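Local coordinates for protein glycoside hydrolase, GH17 family (Formosa sp. Hel1_33_131, PDB 6FCG) that probably hydrolyses internal beta-1,3-glucosidic bonds of laminarin, the storage glucan of microalgae, as an endo-acting laminarinase, at residues W122-H136 and A175-W188. Residues are numbered along the deposited sequence; the frame is centred on the assembly and turned at random.
Sequences WIDCKNAWTDQPLNH and AASYFVQPAVILKW
An aromatic cluster of Trp122, Trp129 and Tyr178 joins the loop after strand 116-121 to the loop that leads into helix 182-197. Trp122 CZ2 sits over one face of the Tyr178 ring, toward its rim and 3.4 Å from Tyr178 CE2, and the two rings meet obliquely. Trp129 runs beside Tyr178 with its ring roughly parallel but displaced, so the two barely overlap. Asp124 OD1 ties the two indoles together. It accepts from Trp122 NE1 at 2.7 Å and from Trp129 NE1 at 2.9 Å, on opposite faces of the carboxylate plane. Tyr178 OH is hydrogen-bonded to Asn168 O. His430 of a second subunit stacks on Trp129.

Both segments follow parallel strands of the TIM-barrel fold of family GH17, so the contact joins neighbouring beta-alpha loops. Cys125 N donates to Tyr178 O. Deeper in, Ile123 CG2 meets Val180 CG2 at 3.8 Å and also touches Val184 and Ile185 of the helix.

At the other end, His136 and Phe179 form an offset stack, centroids 3.7 Å apart and planes at 8°. Phe179 CG sits between its own backbone N and carbonyl carbon (chi1 81°), which places the ring against the face of the imidazole. His136 ND1 donates to Phe179 O at 2.8 Å, nearly straight and in the imidazole plane. An alanine in place of His136 would remove both stack and bond, and would probably leave the Phe179 ring freer to turn. A water bridges His136 O and Gln181 N, the N-cap residue of the helix.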
ATOM      1  N   TRP A 122      32.127 -26.217 -11.806  1.00 16.90           N
ATOM      2  CA  TRP A 122      31.376 -25.004 -12.081  1.00 17.19           C
ATOM      3  C   TRP A 122      31.783 -24.402 -13.430  1.00 17.76           C
ATOM      4  O   TRP A 122      32.972 -24.258 -13.720  1.00 18.39           O
ATOM      5  CB  TRP A 122      31.565 -23.968 -10.990  1.00 17.25           C
ATOM      6  CG  TRP A 122      30.605 -22.831 -11.146  1.00 16.67           C
ATOM      7  CD1 TRP A 122      30.749 -21.739 -11.966  1.00 16.39           C
ATOM      8  CD2 TRP A 122      29.345 -22.685 -10.506  1.00 15.80           C
ATOM      9  NE1 TRP A 122      29.644 -20.933 -11.865  1.00 16.27           N
ATOM     10  CE2 TRP A 122      28.772 -21.482 -10.971  1.00 15.90           C
ATOM     11  CE3 TRP A 122      28.646 -23.441  -9.584  1.00 15.58           C
ATOM     12  CZ2 TRP A 122      27.529 -21.025 -10.534  1.00 15.95           C
ATOM     13  CZ3 TRP A 122      27.402 -22.988  -9.151  1.00 15.89           C
ATOM     14  CH2 TRP A 122      26.859 -21.790  -9.616  1.00 15.80           C
ATOM     15  N   ILE A 123      30.771 -24.017 -14.211  1.00 17.52           N
ATOM     16  CA  ILE A 123      30.944 -23.422 -15.523  1.00 17.11           C
ATOM     17  C   ILE A 123      30.413 -21.993 -15.536  1.00 17.71           C
ATOM     18  O   ILE A 123      29.272 -21.732 -15.130  1.00 18.75           O
ATOM     19  CB  ILE A 123      30.175 -24.261 -16.549  1.00 16.48           C
ATOM     20  CG1 ILE A 123      30.776 -25.664 -16.630  1.00 16.78           C
ATOM     21  CG2 ILE A 123      30.172 -23.605 -17.913  1.00 16.62           C
ATOM     22  CD1 ILE A 123      32.196 -25.759 -17.179  1.00 16.00           C
ATOM     23  N   ASP A 124      31.236 -21.086 -16.046  1.00 18.38           N
ATOM     24  CA  ASP A 124      30.901 -19.669 -16.188  1.00 18.26           C
ATOM     25  C   ASP A 124      30.952 -19.220 -17.637  1.00 16.99           C
ATOM     26  O   ASP A 124      31.706 -19.768 -18.435  1.00 17.97           O
ATOM     27  CB  ASP A 124      31.925 -18.838 -15.436  1.00 18.90           C
ATOM     28  CG  ASP A 124      31.715 -18.840 -13.931  1.00 20.28           C
ATOM     29  OD1 ASP A 124      30.560 -18.946 -13.466  1.00 20.94           O
ATOM     30  OD2 ASP A 124      32.728 -18.666 -13.203  1.00 21.38           O
ATOM     31  N   CYS A 125      30.173 -18.199 -17.940  1.00 16.63           N
ATOM     32  CA  CYS A 125      30.294 -17.418 -19.150  1.00 17.46           C
ATOM     33  C   CYS A 125      31.392 -16.393 -18.987  1.00 17.35           C
ATOM     34  O   CYS A 125      31.880 -16.161 -17.885  1.00 16.43           O
ATOM     35  CB  CYS A 125      28.982 -16.686 -19.435  1.00 18.78           C
ATOM     36  SG  CYS A 125      28.619 -15.202 -18.423  1.00 20.42           S
ATOM     37  N   LYS A 126      31.780 -15.775 -20.098  1.00 19.43           N
ATOM     38  CA  LYS A 126      32.847 -14.777 -20.093  1.00 22.57           C
ATOM     39  C   LYS A 126      32.541 -13.586 -19.167  1.00 22.23           C
ATOM     40  O   LYS A 126      31.460 -13.014 -19.225  1.00 20.26           O
ATOM     41  CB  LYS A 126      33.110 -14.260 -21.493  1.00 26.76           C
ATOM     42  CG  LYS A 126      34.332 -13.347 -21.588  1.00 32.26           C
ATOM     43  CD  LYS A 126      34.505 -12.875 -23.016  1.00 35.57           C
ATOM     44  CE  LYS A 126      35.838 -12.178 -23.211  1.00 39.56           C
ATOM     45  NZ  LYS A 126      35.677 -11.154 -24.291  1.00 44.40           N
ATOM     46  N   ASN A 127      33.529 -13.244 -18.329  1.00 22.76           N
ATOM     47  CA  ASN A 127      33.456 -12.140 -17.360  1.00 22.57           C
ATOM     48  C   ASN A 127      32.504 -12.310 -16.197  1.00 20.75           C
ATOM     49  O   ASN A 127      32.371 -11.422 -15.371  1.00 20.17           O
ATOM     50  CB  ASN A 127      33.217 -10.762 -18.032  1.00 23.81           C
ATOM     51  CG  ASN A 127      34.338 -10.328 -18.973  1.00 25.30           C
ATOM     52  OD1 ASN A 127      34.108  -9.529 -19.882  1.00 29.82           O
ATOM     53  ND2 ASN A 127      35.555 -10.771 -18.718  1.00 26.31           N
ATOM     54  N   ALA A 128      31.915 -13.475 -16.043  1.00 20.32           N
ATOM     55  CA  ALA A 128      31.182 -13.772 -14.818  1.00 20.16           C
ATOM     56  C   ALA A 128      31.999 -13.451 -13.555  1.00 18.90           C
ATOM     57  O   ALA A 128      33.193 -13.682 -13.493  1.00 16.60           O
ATOM     58  CB  ALA A 128      30.789 -15.231 -14.797  1.00 21.46           C
ATOM     59  N   TRP A 129      31.316 -12.882 -12.574  1.00 19.40           N
ATOM     60  CA  TRP A 129      31.893 -12.519 -11.279  1.00 20.06           C
ATOM     61  C   TRP A 129      33.002 -11.456 -11.366  1.00 21.65           C
ATOM     62  O   TRP A 129      33.778 -11.347 -10.430  1.00 22.65           O
ATOM     63  CB  TRP A 129      32.384 -13.755 -10.508  1.00 19.01           C
ATOM     64  CG  TRP A 129      31.494 -14.948 -10.673  1.00 18.25           C
ATOM     65  CD1 TRP A 129      31.810 -16.123 -11.301  1.00 17.80           C
ATOM     66  CD2 TRP A 129      30.123 -15.050 -10.296  1.00 17.96           C
ATOM     67  NE1 TRP A 129      30.723 -16.956 -11.308  1.00 17.86           N
ATOM     68  CE2 TRP A 129      29.674 -16.323 -10.684  1.00 17.69           C
ATOM     69  CE3 TRP A 129      29.224 -14.186  -9.653  1.00 18.41           C
ATOM     70  CZ2 TRP A 129      28.361 -16.757 -10.449  1.00 17.00           C
ATOM     71  CZ3 TRP A 129      27.905 -14.626  -9.414  1.00 17.59           C
ATOM     72  CH2 TRP A 129      27.496 -15.897  -9.819  1.00 17.15           C
ATOM     73  N   THR A 130      33.041 -10.660 -12.442  1.00 22.01           N
ATOM     74  CA  THR A 130      33.953  -9.522 -12.555  1.00 23.12           C
ATOM     75  C   THR A 130      33.137  -8.262 -12.721  1.00 23.34           C
ATOM     76  O   THR A 130      31.929  -8.303 -12.693  1.00 24.78           O
ATOM     77  CB  THR A 130      34.865  -9.646 -13.771  1.00 23.54           C
ATOM     78  OG1 THR A 130      34.087  -9.400 -14.952  1.00 23.03           O
ATOM     79  CG2 THR A 130      35.490 -11.033 -13.857  1.00 23.18           C
ATOM     80  N   ASP A 131      33.808  -7.137 -12.909  1.00 26.38           N
ATOM     81  CA  ASP A 131      33.131  -5.855 -13.227  1.00 28.82           C
ATOM     82  C   ASP A 131      33.180  -5.514 -14.745  1.00 26.06           C
ATOM     83  O   ASP A 131      32.930  -4.388 -15.129  1.00 26.84           O
ATOM     84  CB  ASP A 131      33.697  -4.714 -12.345  1.00 30.42           C
ATOM     85  CG  ASP A 131      35.198  -4.434 -12.593  1.00 34.82           C
ATOM     86  OD1 ASP A 131      35.823  -5.009 -13.530  1.00 36.84           O
ATOM     87  OD2 ASP A 131      35.765  -3.615 -11.832  1.00 40.79           O
ATOM     88  N   GLN A 132      33.518  -6.498 -15.569  1.00 23.46           N
ATOM     89  CA  GLN A 132      33.545  -6.360 -17.005  1.00 24.70           C
ATOM     90  C   GLN A 132      32.212  -6.825 -17.642  1.00 23.03           C
ATOM     91  O   GLN A 132      31.494  -7.610 -17.054  1.00 20.81           O
ATOM     92  CB  GLN A 132      34.726  -7.189 -17.595  1.00 27.66           C
ATOM     93  CG  GLN A 132      36.142  -6.629 -17.405  1.00 29.34           C
ATOM     94  CD  GLN A 132      36.248  -5.133 -17.640  1.00 31.30           C
ATOM     95  OE1 GLN A 132      36.177  -4.674 -18.790  1.00 30.23           O
ATOM     96  NE2 GLN A 132      36.393  -4.359 -16.556  1.00 29.09           N
ATOM     97  N   PRO A 133      31.902  -6.366 -18.863  1.00 22.26           N
ATOM     98  CA  PRO A 133      30.640  -6.768 -19.488  1.00 22.83           C
ATOM     99  C   PRO A 133      30.484  -8.282 -19.695  1.00 22.89           C
ATOM    100  O   PRO A 133      31.363  -8.898 -20.280  1.00 23.83           O
ATOM    101  CB  PRO A 133      30.666  -6.067 -20.858  1.00 21.85           C
ATOM    102  CG  PRO A 133      31.737  -5.041 -20.775  1.00 21.57           C
ATOM    103  CD  PRO A 133      32.678  -5.441 -19.703  1.00 21.85           C
ATOM    104  N   LEU A 134      29.381  -8.861 -19.232  1.00 21.96           N
ATOM    105  CA  LEU A 134      29.125 -10.282 -19.424  1.00 22.37           C
ATOM    106  C   LEU A 134      28.837 -10.592 -20.880  1.00 23.61           C
ATOM    107  O   LEU A 134      28.257  -9.767 -21.600  1.00 23.15           O
ATOM    108  CB  LEU A 134      27.914 -10.732 -18.616  1.00 23.84           C
ATOM    109  CG  LEU A 134      27.971 -10.604 -17.109  1.00 23.72           C
ATOM    110  CD1 LEU A 134      26.660 -11.040 -16.493  1.00 24.30           C
ATOM    111  CD2 LEU A 134      29.080 -11.422 -16.518  1.00 23.87           C
ATOM    112  N   ASN A 135      29.291 -11.764 -21.330  1.00 23.38           N
ATOM    113  CA  ASN A 135      28.951 -12.279 -22.653  1.00 23.91           C
ATOM    114  C   ASN A 135      28.522 -13.728 -22.505  1.00 23.28           C
ATOM    115  O   ASN A 135      29.353 -14.613 -22.303  1.00 20.60           O
ATOM    116  CB  ASN A 135      30.135 -12.155 -23.605  1.00 26.11           C
ATOM    117  CG  ASN A 135      29.789 -12.527 -25.041  1.00 29.01           C
ATOM    118  OD1 ASN A 135      28.705 -13.023 -25.354  1.00 33.96           O
ATOM    119  ND2 ASN A 135      30.745 -12.339 -25.910  1.00 30.92           N
ATOM    120  N   HIS A 136      27.217 -13.954 -22.627  1.00 23.67           N
ATOM    121  CA  HIS A 136      26.643 -15.282 -22.467  1.00 24.64           C
ATOM    122  C   HIS A 136      26.819 -16.170 -23.690  1.00 26.12           C
ATOM    123  O   HIS A 136      26.374 -17.321 -23.685  1.00 27.75           O
ATOM    124  CB  HIS A 136      25.166 -15.171 -22.127  1.00 24.70           C
ATOM    125  CG  HIS A 136      24.900 -14.456 -20.839  1.00 23.76           C
ATOM    126  ND1 HIS A 136      25.188 -15.009 -19.617  1.00 22.32           N
ATOM    127  CD2 HIS A 136      24.354 -13.243 -20.589  1.00 23.04           C
ATOM    128  CE1 HIS A 136      24.858 -14.158 -18.667  1.00 22.66           C
ATOM    129  NE2 HIS A 136      24.340 -13.084 -19.229  1.00 22.84           N
ATOM    130  N   ALA A 175      19.706 -17.316 -15.016  1.00 18.77           N
ATOM    131  CA  ALA A 175      20.910 -17.243 -14.205  1.00 18.51           C
ATOM    132  C   ALA A 175      21.835 -16.151 -14.777  1.00 18.62           C
ATOM    133  O   ALA A 175      22.935 -16.427 -15.304  1.00 18.10           O
ATOM    134  CB  ALA A 175      21.613 -18.596 -14.153  1.00 18.98           C
ATOM    135  N   ALA A 176      21.401 -14.909 -14.567  1.00 18.73           N
ATOM    136  CA  ALA A 176      21.968 -13.729 -15.220  1.00 18.99           C
ATOM    137  C   ALA A 176      23.434 -13.512 -14.963  1.00 19.19           C
ATOM    138  O   ALA A 176      24.136 -12.940 -15.774  1.00 18.90           O
ATOM    139  CB  ALA A 176      21.196 -12.482 -14.812  1.00 18.67           C
ATOM    140  N   SER A 177      23.901 -13.952 -13.820  1.00 21.91           N
ATOM    141  CA  SER A 177      25.295 -13.732 -13.456  1.00 23.28           C
ATOM    142  C   SER A 177      26.305 -14.530 -14.239  1.00 22.28           C
ATOM    143  O   SER A 177      27.468 -14.124 -14.254  1.00 24.95           O
ATOM    144  CB  SER A 177      25.522 -14.001 -11.963  1.00 24.18           C
ATOM    145  OG  SER A 177      25.172 -12.851 -11.235  1.00 25.53           O
ATOM    146  N   TYR A 178      25.920 -15.657 -14.828  1.00 20.61           N
ATOM    147  CA  TYR A 178      26.939 -16.570 -15.386  1.00 20.49           C
ATOM    148  C   TYR A 178      26.545 -17.537 -16.495  1.00 20.24           C
ATOM    149  O   TYR A 178      27.403 -18.297 -16.954  1.00 20.68           O
ATOM    150  CB  TYR A 178      27.542 -17.407 -14.241  1.00 19.92           C
ATOM    151  CG  TYR A 178      26.565 -18.405 -13.606  1.00 19.09           C
ATOM    152  CD1 TYR A 178      25.610 -17.998 -12.653  1.00 18.28           C
ATOM    153  CD2 TYR A 178      26.607 -19.752 -13.947  1.00 17.90           C
ATOM    154  CE1 TYR A 178      24.730 -18.918 -12.086  1.00 17.43           C
ATOM    155  CE2 TYR A 178      25.732 -20.664 -13.376  1.00 16.82           C
ATOM    156  CZ  TYR A 178      24.803 -20.254 -12.454  1.00 16.20           C
ATOM    157  OH  TYR A 178      23.969 -21.190 -11.917  1.00 14.26           O
ATOM    158  N   PHE A 179      25.299 -17.515 -16.956  1.00 20.90           N
ATOM    159  CA  PHE A 179      24.842 -18.602 -17.802  1.00 22.10           C
ATOM    160  C   PHE A 179      25.576 -18.668 -19.131  1.00 22.04           C
ATOM    161  O   PHE A 179      26.067 -17.671 -19.640  1.00 22.99           O
ATOM    162  CB  PHE A 179      23.320 -18.600 -17.982  1.00 24.03           C
ATOM    163  CG  PHE A 179      22.798 -17.634 -19.018  1.00 24.41           C
ATOM    164  CD1 PHE A 179      22.669 -18.030 -20.349  1.00 25.84           C
ATOM    165  CD2 PHE A 179      22.300 -16.387 -18.649  1.00 25.43           C
ATOM    166  CE1 PHE A 179      22.150 -17.157 -21.304  1.00 25.52           C
ATOM    167  CE2 PHE A 179      21.764 -15.524 -19.596  1.00 25.18           C
ATOM    168  CZ  PHE A 179      21.698 -15.903 -20.926  1.00 23.99           C
ATOM    169  N   VAL A 180      25.617 -19.865 -19.679  1.00 20.43           N
ATOM    170  CA  VAL A 180      26.265 -20.142 -20.944  1.00 20.91           C
ATOM    171  C   VAL A 180      25.268 -20.838 -21.895  1.00 21.02           C
ATOM    172  O   VAL A 180      24.170 -21.292 -21.493  1.00 19.23           O
ATOM    173  CB  VAL A 180      27.556 -21.003 -20.729  1.00 21.91           C
ATOM    174  CG1 VAL A 180      28.545 -20.205 -19.931  1.00 22.15           C
ATOM    175  CG2 VAL A 180      27.253 -22.370 -20.082  1.00 21.54           C
ATOM    176  N   GLN A 181      25.681 -20.935 -23.154  1.00 21.45           N
ATOM    177  CA  GLN A 181      24.918 -21.664 -24.146  1.00 22.66           C
ATOM    178  C   GLN A 181      25.190 -23.172 -24.002  1.00 23.01           C
ATOM    179  O   GLN A 181      26.229 -23.570 -23.487  1.00 22.73           O
ATOM    180  CB  GLN A 181      25.282 -21.180 -25.556  1.00 23.41           C
ATOM    181  CG  GLN A 181      25.043 -19.704 -25.765  1.00 24.36           C
ATOM    182  CD  GLN A 181      23.597 -19.365 -25.571  1.00 26.69           C
ATOM    183  OE1 GLN A 181      23.303 -18.764 -24.592  1.00 26.51           O
ATOM    184  NE2 GLN A 181      22.664 -19.831 -26.450  1.00 30.45           N
ATOM    185  N   PRO A 182      24.265 -24.017 -24.470  1.00 23.29           N
ATOM    186  CA  PRO A 182      24.491 -25.444 -24.364  1.00 23.36           C
ATOM    187  C   PRO A 182      25.743 -25.943 -25.096  1.00 23.05           C
ATOM    188  O   PRO A 182      26.284 -26.951 -24.699  1.00 22.45           O
ATOM    189  CB  PRO A 182      23.212 -26.056 -24.932  1.00 23.96           C
ATOM    190  CG  PRO A 182      22.525 -24.965 -25.675  1.00 25.04           C
ATOM    191  CD  PRO A 182      22.921 -23.708 -24.982  1.00 24.88           C
ATOM    192  N   ALA A 183      26.198 -25.234 -26.132  1.00 23.49           N
ATOM    193  CA  ALA A 183      27.443 -25.587 -26.817  1.00 23.52           C
ATOM    194  C   ALA A 183      28.624 -25.687 -25.861  1.00 23.41           C
ATOM    195  O   ALA A 183      29.502 -26.560 -26.042  1.00 25.84           O
ATOM    196  CB  ALA A 183      27.767 -24.595 -27.933  1.00 22.55           C
ATOM    197  N   VAL A 184      28.672 -24.802 -24.878  1.00 21.46           N
ATOM    198  CA  VAL A 184      29.786 -24.831 -23.912  1.00 23.32           C
ATOM    199  C   VAL A 184      29.667 -26.044 -22.927  1.00 21.87           C
ATOM    200  O   VAL A 184      30.652 -26.717 -22.682  1.00 19.48           O
ATOM    201  CB  VAL A 184      30.249 -23.435 -23.337  1.00 23.79           C
ATOM    202  CG1 VAL A 184      29.615 -22.236 -24.043  1.00 25.26           C
ATOM    203  CG2 VAL A 184      29.969 -23.408 -21.867  1.00 24.04           C
ATOM    204  N   ILE A 185      28.481 -26.401 -22.474  1.00 21.70           N
ATOM    205  CA  ILE A 185      28.361 -27.634 -21.694  1.00 21.51           C
ATOM    206  C   ILE A 185      28.730 -28.884 -22.526  1.00 22.19           C
ATOM    207  O   ILE A 185      29.466 -29.744 -22.042  1.00 20.49           O
ATOM    208  CB  ILE A 185      26.967 -27.810 -21.097  1.00 21.73           C
ATOM    209  CG1 ILE A 185      26.539 -26.565 -20.323  1.00 22.64           C
ATOM    210  CG2 ILE A 185      26.910 -29.065 -20.231  1.00 21.60           C
ATOM    211  CD1 ILE A 185      27.510 -26.026 -19.293  1.00 23.39           C
ATOM    212  N   LEU A 186      28.234 -28.951 -23.768  1.00 22.47           N
ATOM    213  CA  LEU A 186      28.537 -30.020 -24.707  1.00 23.46           C
ATOM    214  C   LEU A 186      30.031 -30.195 -24.921  1.00 23.70           C
ATOM    215  O   LEU A 186      30.554 -31.305 -24.894  1.00 23.80           O
ATOM    216  CB  LEU A 186      27.873 -29.730 -26.050  1.00 26.29           C
ATOM    217  CG  LEU A 186      28.120 -30.714 -27.220  1.00 27.03           C
ATOM    218  CD1 LEU A 186      27.558 -32.093 -26.913  1.00 26.91           C
ATOM    219  CD2 LEU A 186      27.502 -30.162 -28.495  1.00 27.13           C
ATOM    220  N   LYS A 187      30.716 -29.087 -25.124  1.00 24.43           N
ATOM    221  CA  LYS A 187      32.167 -29.092 -25.275  1.00 25.29           C
ATOM    222  C   LYS A 187      32.860 -29.865 -24.149  1.00 26.46           C
ATOM    223  O   LYS A 187      33.673 -30.748 -24.389  1.00 27.85           O
ATOM    224  CB  LYS A 187      32.676 -27.661 -25.324  1.00 24.91           C
ATOM    225  CG  LYS A 187      34.155 -27.526 -25.597  1.00 27.04           C
ATOM    226  CD  LYS A 187      34.655 -26.143 -25.195  1.00 28.89           C
ATOM    227  CE  LYS A 187      36.164 -26.093 -25.267  1.00 30.70           C
ATOM    228  NZ  LYS A 187      36.649 -24.770 -24.781  1.00 31.56           N
ATOM    229  N   TRP A 188      32.543 -29.515 -22.911  1.00 27.45           N
ATOM    230  CA  TRP A 188      33.204 -30.124 -21.760  1.00 26.23           C
ATOM    231  C   TRP A 188      32.695 -31.522 -21.454  1.00 26.78           C
ATOM    232  O   TRP A 188      33.456 -32.370 -21.010  1.00 27.60           O
ATOM    233  CB  TRP A 188      33.132 -29.201 -20.538  1.00 25.12           C
ATOM    234  CG  TRP A 188      33.909 -27.955 -20.746  1.00 24.11           C
ATOM    235  CD1 TRP A 188      33.417 -26.699 -20.831  1.00 24.51           C
ATOM    236  CD2 TRP A 188      35.309 -27.859 -20.971  1.00 23.98           C
ATOM    237  NE1 TRP A 188      34.432 -25.809 -21.061  1.00 24.10           N
ATOM    238  CE2 TRP A 188      35.608 -26.498 -21.153  1.00 22.85           C
ATOM    239  CE3 TRP A 188      36.349 -28.803 -21.034  1.00 24.32           C
ATOM    240  CZ2 TRP A 188      36.893 -26.045 -21.379  1.00 22.50           C
ATOM    241  CZ3 TRP A 188      37.632 -28.361 -21.257  1.00 24.48           C
ATOM    242  CH2 TRP A 188      37.898 -26.979 -21.432  1.00 23.34           C
TER
HETATM  243  O   HOH W   1      28.534 -12.100 -12.975  1.00  3.35           O
HETATM  244  O   HOH W   2      28.219 -19.487 -23.766  1.00 17.70           O